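Local coordinates for BH2331 protein (Bacillus halodurans, PDB 1VL5) that probably acts as an S-adenosylmethionine-dependent methyltransferase, although its substrate is unknown, at residues V41-T46 and H50-F55; V74-I79 and V87-G92; S171-M176 and I245-R250; M30-L35 and E186-H191; Y155-K158 and S163-R166. All blocks are in the same frame, centred on the assembly; numbering follows the deposited sequence.

Interaction 1: V41-T46 and H50-F55; sequences VLDVAT and HVANAF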
# COMPACT_ATOMS: atom_id res chain seq x y z
N VAL A 41 11.68 0.00 -13.47
CA VAL A 41 10.77 -0.11 -12.34
C VAL A 41 9.34 0.11 -12.81
O VAL A 41 9.08 1.04 -13.55
CB VAL A 41 11.11 0.94 -11.31
CG1 VAL A 41 10.15 0.85 -10.07
CG2 VAL A 41 12.55 0.84 -10.88
N LEU A 42 8.42 -0.77 -12.38
CA LEU A 42 7.01 -0.55 -12.55
C LEU A 42 6.38 -0.19 -11.20
O LEU A 42 6.39 -0.99 -10.24
CB LEU A 42 6.37 -1.83 -13.10
CG LEU A 42 4.86 -1.91 -13.18
CD1 LEU A 42 4.45 -0.97 -14.23
CD2 LEU A 42 4.33 -3.34 -13.45
N ASP A 43 5.81 1.02 -11.13
CA ASP A 43 5.11 1.51 -9.93
C ASP A 43 3.62 1.30 -10.10
O ASP A 43 2.97 2.01 -10.85
CB ASP A 43 5.47 2.99 -9.69
CG ASP A 43 4.88 3.55 -8.37
OD1 ASP A 43 4.61 2.76 -7.39
OD2 ASP A 43 4.67 4.78 -8.32
N VAL A 44 3.13 0.21 -9.50
CA VAL A 44 1.75 -0.23 -9.63
C VAL A 44 0.83 0.61 -8.74
O VAL A 44 1.09 0.77 -7.53
CB VAL A 44 1.60 -1.76 -9.34
CG1 VAL A 44 0.17 -2.22 -9.43
CG2 VAL A 44 2.46 -2.57 -10.27
N ALA A 45 -0.25 1.14 -9.36
CA ALA A 45 -1.23 2.01 -8.70
C ALA A 45 -0.50 3.23 -8.19
O ALA A 45 -0.44 3.53 -7.00
CB ALA A 45 -1.93 1.26 -7.58
N THR A 46 0.14 3.92 -9.12
CA THR A 46 1.01 4.98 -8.74
C THR A 46 0.30 6.11 -7.95
O THR A 46 0.94 6.80 -7.13
CB THR A 46 1.75 5.51 -10.00
OG1 THR A 46 2.77 6.40 -9.61
CG2 THR A 46 0.82 6.20 -10.87
N HIS A 50 4.09 9.24 -5.78
CA HIS A 50 5.22 9.49 -4.86
C HIS A 50 6.31 8.45 -4.94
O HIS A 50 7.45 8.76 -4.65
CB HIS A 50 4.74 9.57 -3.41
CG HIS A 50 3.91 10.77 -3.12
ND1 HIS A 50 3.79 11.82 -4.00
CD2 HIS A 50 3.16 11.10 -2.04
CE1 HIS A 50 3.00 12.74 -3.48
NE2 HIS A 50 2.61 12.33 -2.29
N VAL A 51 5.94 7.19 -5.18
CA VAL A 51 6.97 6.16 -5.28
C VAL A 51 7.81 6.35 -6.57
O VAL A 51 9.05 6.34 -6.53
CB VAL A 51 6.39 4.74 -5.11
CG1 VAL A 51 7.46 3.65 -5.25
CG2 VAL A 51 5.74 4.59 -3.75
N ALA A 52 7.16 6.47 -7.72
CA ALA A 52 7.86 6.72 -8.94
C ALA A 52 8.74 7.93 -8.81
O ALA A 52 9.87 7.95 -9.32
CB ALA A 52 6.85 6.96 -10.13
N ASN A 53 8.21 8.97 -8.16
CA ASN A 53 8.96 10.22 -7.93
C ASN A 53 10.27 9.96 -7.19
O ASN A 53 11.32 10.46 -7.57
CB ASN A 53 8.14 11.15 -7.06
CG ASN A 53 8.77 12.50 -6.91
OD1 ASN A 53 8.80 13.29 -7.85
ND2 ASN A 53 9.24 12.80 -5.69
N ALA A 54 10.16 9.17 -6.11
CA ALA A 54 11.32 8.83 -5.29
C ALA A 54 12.34 7.96 -6.01
O ALA A 54 13.52 8.15 -5.82
CB ALA A 54 10.86 8.14 -4.01
N PHE A 55 11.90 7.02 -6.84
CA PHE A 55 12.79 6.04 -7.48
C PHE A 55 13.49 6.63 -8.70
O PHE A 55 14.67 6.30 -9.01
CB PHE A 55 12.01 4.76 -7.87
CG PHE A 55 11.96 3.71 -6.76
CD1 PHE A 55 11.23 3.91 -5.63
CD2 PHE A 55 12.66 2.54 -6.88
CE1 PHE A 55 11.19 2.97 -4.61
CE2 PHE A 55 12.60 1.58 -5.90
CZ PHE A 55 11.87 1.81 -4.75
O HOH W 1 3.45 6.23 -6.27
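Asp43 reaches from near the end of strand 40-44 to Val51 and Ala52 at the start of helix 50-55, closing the strand-turn-helix unit that opens the Rossmann-like fold of class I methyltransferases. Strand and helix run nearly antiparallel, and the glycine-rich turn between them fits the motif with which this family generally binds S-adenosylmethionine. Asp43 carries its carboxylate into the first turn of the helix because CG lies opposite the backbone N (chi1 -174°). There OD2 accepts a bent bond from Ala52 N, 3.1 Å long with an angle of 135° at the hydrogen. Thr46 OG1 donates to the same Asp43 OD2 from the other face of the carboxylate, at 2.8 Å. The second oxygen, OD1, rests against Val51 CB at 3.5 Å and is hydrogen-bonded to Thr108 of strand 104-110, so both oxygens of this buried acid are satisfied and its rotation is fixed. Toward the start of the strand the contact becomes apolar and looser: Val41 CG2 lies 4.3 Å from Phe55 CD2. One water ties turn to helix, accepting from Val51 N and donating to Thr46 O and, at 2.8 Å, to Asp43 OD2.

Interaction 2: V74-I79 and V87-G92; sequences VARAFI and VEYVQG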
# COMPACT_ATOMS: atom_id res chain seq x y z
N VAL A 74 -2.41 13.55 -12.65
CA VAL A 74 -2.06 14.09 -11.36
C VAL A 74 -0.68 13.61 -10.97
O VAL A 74 0.11 14.39 -10.47
CB VAL A 74 -3.10 13.74 -10.31
CG1 VAL A 74 -2.55 13.93 -8.88
CG2 VAL A 74 -4.36 14.60 -10.53
N ALA A 75 -0.38 12.36 -11.20
CA ALA A 75 0.94 11.84 -10.92
C ALA A 75 1.96 12.60 -11.73
O ALA A 75 3.00 12.96 -11.22
CB ALA A 75 1.01 10.39 -11.26
N ARG A 76 1.67 12.81 -13.01
CA ARG A 76 2.62 13.49 -13.89
C ARG A 76 2.93 14.91 -13.45
O ARG A 76 4.08 15.37 -13.57
CB ARG A 76 2.05 13.51 -15.31
CG ARG A 76 2.77 14.45 -16.23
CD ARG A 76 2.35 14.31 -17.65
NE ARG A 76 2.87 15.42 -18.45
CZ ARG A 76 2.69 15.53 -19.77
NH1 ARG A 76 2.05 14.59 -20.45
NH2 ARG A 76 3.16 16.56 -20.43
N ALA A 77 1.89 15.62 -12.99
CA ALA A 77 2.06 17.00 -12.54
C ALA A 77 3.04 17.02 -11.38
O ALA A 77 3.93 17.83 -11.35
CB ALA A 77 0.74 17.66 -12.15
N PHE A 78 2.91 16.08 -10.47
CA PHE A 78 3.79 16.03 -9.35
C PHE A 78 5.23 15.63 -9.74
O PHE A 78 6.23 16.33 -9.40
CB PHE A 78 3.26 15.06 -8.33
CG PHE A 78 4.18 14.85 -7.16
CD1 PHE A 78 4.37 15.84 -6.23
CD2 PHE A 78 4.80 13.63 -6.95
CE1 PHE A 78 5.19 15.64 -5.14
CE2 PHE A 78 5.61 13.43 -5.89
CZ PHE A 78 5.80 14.42 -4.96
N ILE A 79 5.33 14.55 -10.51
CA ILE A 79 6.63 13.98 -10.89
C ILE A 79 7.41 14.95 -11.80
O ILE A 79 8.64 15.22 -11.57
CB ILE A 79 6.44 12.56 -11.49
CG1 ILE A 79 5.93 11.61 -10.42
CG2 ILE A 79 7.74 12.04 -12.20
CD1 ILE A 79 5.30 10.34 -10.95
N VAL A 87 10.13 9.00 -16.89
CA VAL A 87 8.96 8.30 -16.37
C VAL A 87 7.94 8.23 -17.51
O VAL A 87 7.64 9.25 -18.16
CB VAL A 87 8.28 9.00 -15.16
CG1 VAL A 87 7.06 8.17 -14.68
CG2 VAL A 87 9.28 9.24 -14.00
N GLU A 88 7.42 7.04 -17.71
CA GLU A 88 6.36 6.77 -18.69
C GLU A 88 5.06 6.43 -17.94
O GLU A 88 5.06 5.59 -17.04
CB GLU A 88 6.77 5.60 -19.59
CG GLU A 88 5.69 5.33 -20.67
CD GLU A 88 6.16 4.42 -21.82
OE1 GLU A 88 7.10 3.62 -21.58
OE2 GLU A 88 5.59 4.53 -22.96
N TYR A 89 3.97 7.09 -18.31
CA TYR A 89 2.67 6.95 -17.65
C TYR A 89 1.82 6.00 -18.50
O TYR A 89 1.67 6.18 -19.73
CB TYR A 89 2.01 8.33 -17.47
CG TYR A 89 2.94 9.29 -16.69
CD1 TYR A 89 3.90 10.05 -17.33
CD2 TYR A 89 2.87 9.39 -15.30
CE1 TYR A 89 4.77 10.89 -16.61
CE2 TYR A 89 3.73 10.19 -14.56
CZ TYR A 89 4.67 10.97 -15.24
OH TYR A 89 5.53 11.78 -14.53
N VAL A 90 1.28 4.97 -17.85
CA VAL A 90 0.59 3.88 -18.54
C VAL A 90 -0.67 3.49 -17.76
O VAL A 90 -0.65 3.31 -16.55
CB VAL A 90 1.52 2.62 -18.74
CG1 VAL A 90 0.74 1.44 -19.41
CG2 VAL A 90 2.79 2.99 -19.56
N GLN A 91 -1.77 3.35 -18.47
CA GLN A 91 -3.03 3.09 -17.84
C GLN A 91 -3.31 1.59 -17.88
O GLN A 91 -2.98 0.91 -18.86
CB GLN A 91 -4.09 3.87 -18.60
CG GLN A 91 -5.49 3.75 -18.09
CD GLN A 91 -6.49 4.45 -19.04
OE1 GLN A 91 -6.27 5.59 -19.46
NE2 GLN A 91 -7.57 3.75 -19.37
N GLY A 92 -3.90 1.07 -16.79
CA GLY A 92 -4.34 -0.32 -16.76
C GLY A 92 -4.58 -0.85 -15.35
O GLY A 92 -4.39 -0.15 -14.33
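Tyr89 turns its CG anti to its own carbonyl carbon (chi1 -56°), which sends the phenol across from the strand to helix 69-81, while Ile79 has CG2 anti to its backbone N, a position that brings this methyl against Val87 and the tyrosine hydroxyl. The tyrosine supplies the largest share of the buried surface. Its OH ends close against Ile79, 3.2 Å from CG2 and 3.3 Å from CB, a snug fit for an oxygen on carbon. The ring itself is sandwiched. Over one face lies Arg76 CB, 3.9 Å from the Tyr89 centroid and 20° off the normal, a CH-pi contact; near the rim of the opposite face lies CG1 of Val87, from the same strand. Ile79 CD1 comes at the ring edge, 3.9 Å from Tyr89 CE2. Helix 69-81 is the crossover of the beta-alpha-beta unit that joins parallel strands 61-66 and 87-91 in the Rossmann-like sheet, and here helix and strand axes run at 170° to each other. Past CG the arginine is extended and leaves the ring, its NE in a salt bridge with Glu80 one turn on, so the aromatic meets the aliphatic root of Arg76. Beside it, Ile79 CG2 packs on Val87 CG2 at 3.7 Å, and the isoleucine also touches Ala52 of helix 50-55.

Interaction 3: S171-M176 and I245-R250; sequences SDWLKM and ILMKAR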
# COMPACT_ATOMS: atom_id res chain seq x y z
N SER A 171 0.08 -13.10 7.42
CA SER A 171 0.04 -14.50 6.98
C SER A 171 -0.63 -14.67 5.62
O SER A 171 -0.25 -15.55 4.86
CB SER A 171 -0.68 -15.38 8.00
OG SER A 171 -1.96 -14.84 8.27
N ASP A 172 -1.60 -13.80 5.32
CA ASP A 172 -2.31 -13.84 4.04
C ASP A 172 -1.32 -13.47 2.96
O ASP A 172 -1.30 -14.08 1.91
CB ASP A 172 -3.47 -12.84 3.98
CG ASP A 172 -4.67 -13.21 4.86
OD1 ASP A 172 -4.92 -14.40 5.13
OD2 ASP A 172 -5.39 -12.24 5.26
N TRP A 173 -0.52 -12.43 3.18
CA TRP A 173 0.49 -12.02 2.21
C TRP A 173 1.59 -13.08 2.01
O TRP A 173 2.05 -13.28 0.91
CB TRP A 173 1.17 -10.68 2.58
CG TRP A 173 0.32 -9.54 2.27
CD1 TRP A 173 -0.24 -8.67 3.16
CD2 TRP A 173 -0.10 -9.13 0.98
NE1 TRP A 173 -0.99 -7.74 2.48
CE2 TRP A 173 -0.92 -8.00 1.15
CE3 TRP A 173 0.15 -9.60 -0.32
CZ2 TRP A 173 -1.51 -7.35 0.09
CZ3 TRP A 173 -0.42 -8.94 -1.38
CH2 TRP A 173 -1.24 -7.82 -1.17
N LEU A 174 2.05 -13.71 3.08
CA LEU A 174 3.00 -14.78 2.96
C LEU A 174 2.51 -15.91 2.08
O LEU A 174 3.27 -16.44 1.24
CB LEU A 174 3.34 -15.40 4.32
CG LEU A 174 4.03 -14.57 5.41
CD1 LEU A 174 4.19 -15.45 6.65
CD2 LEU A 174 5.33 -14.02 4.95
N LYS A 175 1.26 -16.32 2.29
CA LYS A 175 0.63 -17.34 1.43
C LYS A 175 0.49 -16.88 -0.04
O LYS A 175 0.84 -17.61 -0.98
CB LYS A 175 -0.71 -17.75 2.01
CG LYS A 175 -0.55 -18.57 3.29
CD LYS A 175 -1.82 -18.90 4.07
CE LYS A 175 -1.50 -19.82 5.33
NZ LYS A 175 -0.49 -21.06 5.19
N MSE A 176 -0.03 -15.67 -0.27
CA MSE A 176 -0.09 -15.15 -1.64
C MSE A 176 1.25 -15.09 -2.34
O MSE A 176 1.36 -15.41 -3.52
CB MSE A 176 -0.78 -13.77 -1.68
CG MSE A 176 -2.29 -13.90 -1.49
SE MSE A 176 -3.25 -12.18 -1.76
CE MSE A 176 -3.09 -11.53 0.10
N ILE A 245 3.15 -2.83 6.75
CA ILE A 245 4.28 -3.63 6.37
C ILE A 245 4.96 -3.20 5.10
O ILE A 245 4.37 -2.53 4.24
CB ILE A 245 3.87 -5.13 6.22
CG1 ILE A 245 2.74 -5.26 5.23
CG2 ILE A 245 3.44 -5.70 7.64
CD1 ILE A 245 2.25 -6.68 5.05
N LEU A 246 6.20 -3.64 4.99
CA LEU A 246 7.03 -3.51 3.82
C LEU A 246 7.67 -4.87 3.58
O LEU A 246 8.45 -5.36 4.43
CB LEU A 246 8.11 -2.44 4.08
CG LEU A 246 9.14 -1.88 3.08
CD1 LEU A 246 10.08 -1.00 3.85
CD2 LEU A 246 9.95 -2.90 2.43
N MSE A 247 7.36 -5.45 2.41
CA MSE A 247 7.94 -6.70 1.96
C MSE A 247 8.82 -6.56 0.71
O MSE A 247 8.49 -5.79 -0.21
CB MSE A 247 6.83 -7.73 1.78
CG MSE A 247 6.07 -8.01 3.02
SE MSE A 247 4.43 -9.06 2.62
CE MSE A 247 3.53 -7.62 1.83
N LYS A 248 9.99 -7.20 0.75
CA LYS A 248 10.90 -7.36 -0.35
C LYS A 248 10.88 -8.85 -0.66
O LYS A 248 11.32 -9.66 0.18
CB LYS A 248 12.33 -6.94 0.07
CG LYS A 248 13.40 -6.98 -1.02
CD LYS A 248 14.80 -6.72 -0.43
CE LYS A 248 15.85 -6.70 -1.45
NZ LYS A 248 16.00 -5.40 -2.16
N ALA A 249 10.32 -9.21 -1.81
CA ALA A 249 10.18 -10.60 -2.24
C ALA A 249 10.92 -10.78 -3.58
O ALA A 249 10.82 -9.94 -4.45
CB ALA A 249 8.71 -10.97 -2.40
N ARG A 250 11.70 -11.85 -3.71
CA ARG A 250 12.48 -12.15 -4.91
C ARG A 250 11.77 -13.10 -5.85
O ARG A 250 11.20 -14.11 -5.43
CB ARG A 250 13.80 -12.74 -4.46
CG ARG A 250 14.87 -12.94 -5.51
CD ARG A 250 15.46 -11.62 -5.99
NE ARG A 250 16.00 -10.80 -4.93
CZ ARG A 250 16.39 -9.55 -5.11
NH1 ARG A 250 16.34 -9.01 -6.32
NH2 ARG A 250 16.90 -8.85 -4.10
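Trp173 of helix 170-180 faces Met247 and Ile245 of strand 236-250, and these three buried side chains make up the tight part of the contact. Met247, present as selenomethionine, crosses the indole at about a right angle. Its chain bends at the last torsion (chi3 -73°) and lays Met247 CE over the five-membered ring of Trp173, 4.0 Å from its centroid and 22° off the normal. The selenium stands obliquely beside that ring, giving a Met-aromatic contact, and touches Trp173 CB at 3.6 Å. Ile245 CD1 meets Trp173 CD1 at 3.7 Å. On the other face of the indole sits CE of Met176, also selenomethionine, and Trp168 joins edge-to-face. The helix flank at Leu174 is looser: this exposed side chain stays 5.6 Å from the strand segment at its nearest, and Lys175 beyond it is likewise exposed. An alanine at Trp173 is likely to open a gap between helix and sheet and leave the methyl groups of Met247 and Met176 without the ring that separates them. With apolar groups alone meeting here, helix and strand are held by dispersion and by the exclusion of water, and the CH-pi contact probably helps to place the indole.

Interaction 4: M30-L35 and E186-H191; sequences MQIAAL and ELHCFH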
# COMPACT_ATOMS: atom_id res chain seq x y z
N MSE A 30 13.32 2.93 -0.06
CA MSE A 30 14.48 3.12 -0.91
C MSE A 30 15.67 2.32 -0.37
O MSE A 30 16.37 1.67 -1.13
CB MSE A 30 14.84 4.60 -0.97
CG MSE A 30 13.82 5.51 -1.64
SE MSE A 30 13.64 4.99 -3.50
CE MSE A 30 15.49 5.53 -3.97
N GLN A 31 15.91 2.38 0.93
CA GLN A 31 17.02 1.66 1.57
C GLN A 31 16.91 0.16 1.33
O GLN A 31 17.87 -0.48 0.92
CB GLN A 31 17.02 1.96 3.07
CG GLN A 31 18.14 1.41 3.89
CD GLN A 31 17.88 1.60 5.42
OE1 GLN A 31 16.85 1.16 5.96
NE2 GLN A 31 18.82 2.27 6.10
N ILE A 32 15.73 -0.40 1.61
CA ILE A 32 15.48 -1.85 1.46
C ILE A 32 15.62 -2.27 -0.01
O ILE A 32 16.07 -3.37 -0.29
CB ILE A 32 14.07 -2.24 2.02
CG1 ILE A 32 13.94 -1.94 3.55
CG2 ILE A 32 13.75 -3.66 1.78
CD1 ILE A 32 15.16 -2.33 4.34
N ALA A 33 15.28 -1.37 -0.93
CA ALA A 33 15.35 -1.66 -2.37
C ALA A 33 16.75 -2.06 -2.81
O ALA A 33 16.94 -2.94 -3.64
CB ALA A 33 14.85 -0.45 -3.18
N ALA A 34 17.75 -1.38 -2.26
CA ALA A 34 19.13 -1.70 -2.51
C ALA A 34 19.44 -1.49 -4.01
O ALA A 34 19.99 -2.33 -4.68
CB ALA A 34 19.46 -3.12 -2.07
N LEU A 35 19.10 -0.31 -4.51
CA LEU A 35 19.13 -0.03 -5.94
C LEU A 35 20.51 -0.05 -6.49
O LEU A 35 21.45 0.39 -5.82
CB LEU A 35 18.53 1.33 -6.22
CG LEU A 35 17.10 1.56 -5.85
CD1 LEU A 35 16.82 3.04 -6.14
CD2 LEU A 35 16.18 0.62 -6.63
N GLU A 186 12.61 -10.13 3.04
CA GLU A 186 12.48 -9.28 4.20
C GLU A 186 11.05 -8.81 4.36
O GLU A 186 10.40 -8.43 3.39
CB GLU A 186 13.36 -8.00 4.11
CG GLU A 186 14.81 -8.27 3.86
CD GLU A 186 15.63 -6.98 3.79
OE1 GLU A 186 15.40 -6.12 4.67
OE2 GLU A 186 16.50 -6.87 2.88
N LEU A 187 10.61 -8.83 5.61
CA LEU A 187 9.30 -8.30 6.06
C LEU A 187 9.59 -7.36 7.24
O LEU A 187 10.18 -7.76 8.21
CB LEU A 187 8.35 -9.47 6.42
CG LEU A 187 7.15 -9.10 7.32
CD1 LEU A 187 6.27 -8.12 6.67
CD2 LEU A 187 6.30 -10.32 7.76
N HIS A 188 9.26 -6.07 7.09
CA HIS A 188 9.43 -5.05 8.14
C HIS A 188 8.04 -4.57 8.53
O HIS A 188 7.19 -4.35 7.65
CB HIS A 188 10.27 -3.88 7.58
CG HIS A 188 11.65 -4.29 7.17
ND1 HIS A 188 12.75 -4.11 7.98
CD2 HIS A 188 12.11 -4.91 6.04
CE1 HIS A 188 13.83 -4.58 7.37
NE2 HIS A 188 13.47 -5.05 6.18
N CYS A 189 7.76 -4.51 9.83
CA CYS A 189 6.45 -4.11 10.34
C CYS A 189 6.58 -2.81 11.04
O CYS A 189 7.58 -2.60 11.69
CB CYS A 189 5.93 -5.11 11.34
SG CYS A 189 5.91 -6.72 10.69
N PHE A 190 5.57 -1.96 10.92
CA PHE A 190 5.57 -0.64 11.54
C PHE A 190 4.22 -0.37 12.15
O PHE A 190 3.26 -0.97 11.78
CB PHE A 190 5.80 0.42 10.50
CG PHE A 190 7.02 0.19 9.66
CD1 PHE A 190 6.99 -0.64 8.58
CD2 PHE A 190 8.23 0.77 10.01
CE1 PHE A 190 8.11 -0.85 7.82
CE2 PHE A 190 9.36 0.52 9.27
CZ PHE A 190 9.29 -0.26 8.17
N HIS A 191 4.16 0.55 13.09
CA HIS A 191 2.90 1.00 13.66
C HIS A 191 2.78 2.52 13.58
O HIS A 191 3.77 3.21 13.70
CB HIS A 191 2.79 0.51 15.09
CG HIS A 191 2.89 -0.98 15.22
ND1 HIS A 191 1.78 -1.81 15.27
CD2 HIS A 191 3.97 -1.80 15.27
CE1 HIS A 191 2.17 -3.07 15.34
NE2 HIS A 191 3.50 -3.10 15.37
O HOH W 2 17.60 -4.80 1.56
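The end of helix 26-33 meets strand 183-195, which pairs antiparallel with the reversed strand 236-250 of the class I methyltransferase-like sheet, through Ile32 on one side and Glu186 and His188 on the other. The two polar residues lie two positions apart on the strand, both turned to the helix, and form a histidine-carboxylate pair: His188 NE2 donates to Glu186 OE1 over 2.7 Å, nearly straight at 166°. The oxygen lies in the plane of the imidazole and is approached on the anti side of the carboxylate. Ile32 covers this bond. Its CG1 stands anti to the carbonyl carbon (chi1 -61°), carrying CD1 to within 3.7 Å of His188 NE2 and 3.8 Å of Glu186 OE1, while CG2 is 4.1 Å from the same OE1. The methyl thus rests against both ends of the hydrogen bond and probably shields it in part from solvent in this otherwise surface-lying contact. The helix ends at Ala33, Ala34 leaving it with a positive phi, and Ile32 O lies in its last turn. Lys248 of strand 236-250 donates to that oxygen and also lies against the side chain of Glu186, which may help the carboxylate keep its charge. A single water completes the link, donating to Ile32 O at 2.8 Å and to Glu186 OE2 at 2.7 Å.

Interaction 5: Y155-K158 and S163-R166; sequences YVEK and SHHR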
# COMPACT_ATOMS: atom_id res chain seq x y z
N TYR A 155 -13.39 -3.35 9.14
CA TYR A 155 -14.73 -2.69 9.15
C TYR A 155 -14.57 -1.17 9.33
O TYR A 155 -15.15 -0.35 8.60
CB TYR A 155 -15.62 -3.27 10.26
CG TYR A 155 -16.92 -2.51 10.42
CD1 TYR A 155 -18.05 -2.88 9.71
CD2 TYR A 155 -17.00 -1.40 11.26
CE1 TYR A 155 -19.25 -2.14 9.85
CE2 TYR A 155 -18.18 -0.67 11.40
CZ TYR A 155 -19.31 -1.02 10.70
OH TYR A 155 -20.48 -0.24 10.89
N VAL A 156 -13.73 -0.79 10.26
CA VAL A 156 -13.41 0.61 10.51
C VAL A 156 -12.78 1.33 9.31
O VAL A 156 -13.14 2.48 8.98
CB VAL A 156 -12.52 0.70 11.77
CG1 VAL A 156 -12.01 2.08 11.97
CG2 VAL A 156 -13.34 0.22 13.05
N GLU A 157 -11.83 0.67 8.66
CA GLU A 157 -11.20 1.22 7.46
C GLU A 157 -12.22 1.51 6.35
O GLU A 157 -12.14 2.55 5.64
CB GLU A 157 -10.18 0.22 6.93
CG GLU A 157 -8.96 0.11 7.75
CD GLU A 157 -8.20 1.41 7.79
OE1 GLU A 157 -7.89 1.98 6.73
OE2 GLU A 157 -7.92 1.86 8.91
N LYS A 158 -13.14 0.57 6.18
CA LYS A 158 -14.16 0.70 5.16
C LYS A 158 -15.25 1.74 5.44
O LYS A 158 -15.76 2.37 4.52
CB LYS A 158 -14.78 -0.61 4.80
CG LYS A 158 -15.35 -0.59 3.36
CD LYS A 158 -15.60 -2.03 2.90
CE LYS A 158 -16.45 -2.11 1.65
NZ LYS A 158 -16.50 -0.81 0.94
N SER A 163 -14.11 2.87 -0.67
CA SER A 163 -13.36 2.10 -1.66
C SER A 163 -12.31 1.13 -1.09
O SER A 163 -11.59 0.49 -1.86
CB SER A 163 -12.68 3.06 -2.64
OG SER A 163 -11.49 3.59 -2.08
N HIS A 164 -12.19 1.04 0.24
CA HIS A 164 -11.34 0.07 0.89
C HIS A 164 -11.89 -1.34 0.63
O HIS A 164 -13.07 -1.60 0.87
CB HIS A 164 -11.31 0.33 2.39
CG HIS A 164 -10.56 -0.69 3.19
ND1 HIS A 164 -9.22 -0.59 3.42
CD2 HIS A 164 -10.97 -1.82 3.81
CE1 HIS A 164 -8.83 -1.59 4.20
NE2 HIS A 164 -9.88 -2.36 4.45
N HIS A 165 -11.04 -2.24 0.13
CA HIS A 165 -11.44 -3.64 0.08
C HIS A 165 -10.99 -4.42 1.32
O HIS A 165 -11.80 -4.84 2.16
CB HIS A 165 -10.95 -4.31 -1.19
CG HIS A 165 -11.30 -5.77 -1.27
ND1 HIS A 165 -12.53 -6.25 -0.89
CD2 HIS A 165 -10.59 -6.85 -1.66
CE1 HIS A 165 -12.56 -7.56 -1.03
NE2 HIS A 165 -11.40 -7.95 -1.51
N ARG A 166 -9.68 -4.61 1.45
CA ARG A 166 -9.18 -5.41 2.57
C ARG A 166 -7.72 -5.17 2.82
O ARG A 166 -6.92 -5.14 1.89
CB ARG A 166 -9.41 -6.90 2.35
CG ARG A 166 -8.86 -7.75 3.44
CD ARG A 166 -9.35 -9.21 3.40
NE ARG A 166 -8.55 -10.06 4.31
CZ ARG A 166 -8.62 -10.01 5.64
NH1 ARG A 166 -9.42 -9.16 6.24
NH2 ARG A 166 -7.84 -10.78 6.39
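His164 NE2 is hydrogen-bonded to OD1 of Asn154, one turn before Glu157 on helix 147-160, and the ring held this way turns a face to CB of Glu157. CB of the glutamate sits over the centre of the imidazole, 3.5 Å from the His164 centroid and only 9° off the normal, a close CH-pi contact. The ring gets there because its CG is anti to the backbone N (chi1 175°), which carries it toward helix 147-160. The backbone N of Arg166 lies over the opposite face, near the rim. Glu157 bends at chi2, and its OE1 stays 4.4 Å from His164 ND1, where the acid may influence the ring electrostatically. Outside this buried core, exposed Lys158 runs its methylenes past the histidine carbonyl, with CD 3.3 Å from His164 O. A serine in place of His164 would probably leave Asn154 without its mate and uncover the methylene of Glu157, letting the loop drift from the helix. His114 meets the imidazole and forms backbone hydrogen bonds with His165 and Arg166. The loop folds back on the last turns of helix 147-160 before leading to helix 170-180, in the chain between strands 134-142 and 183-195 of the methyltransferase-like sheet.

Interactions 1 and 2, with centres 9 Å apart, are successive strand-helix pairings of the Rossmann-like half, and they touch where Ala52 CB lies 3.8 Å from Ile79 CD1. Interaction 4 adjoins interaction 1 on another flank, Met30 (selenomethionine) SE standing 3.4 Å from Phe55 CE1. Its strand neighbours that of interaction 3, joined by the bond from His188 N to Leu246 O at 2.9 Å. Interaction 5 connects to interaction 3 through the salt bridge of Arg166 NH2 with Asp172 OD2, 3.1 Å, and its centre lies about 23 Å from that of interaction 1. The glycine-rich turn at interaction 1 is probably part of the cofactor site.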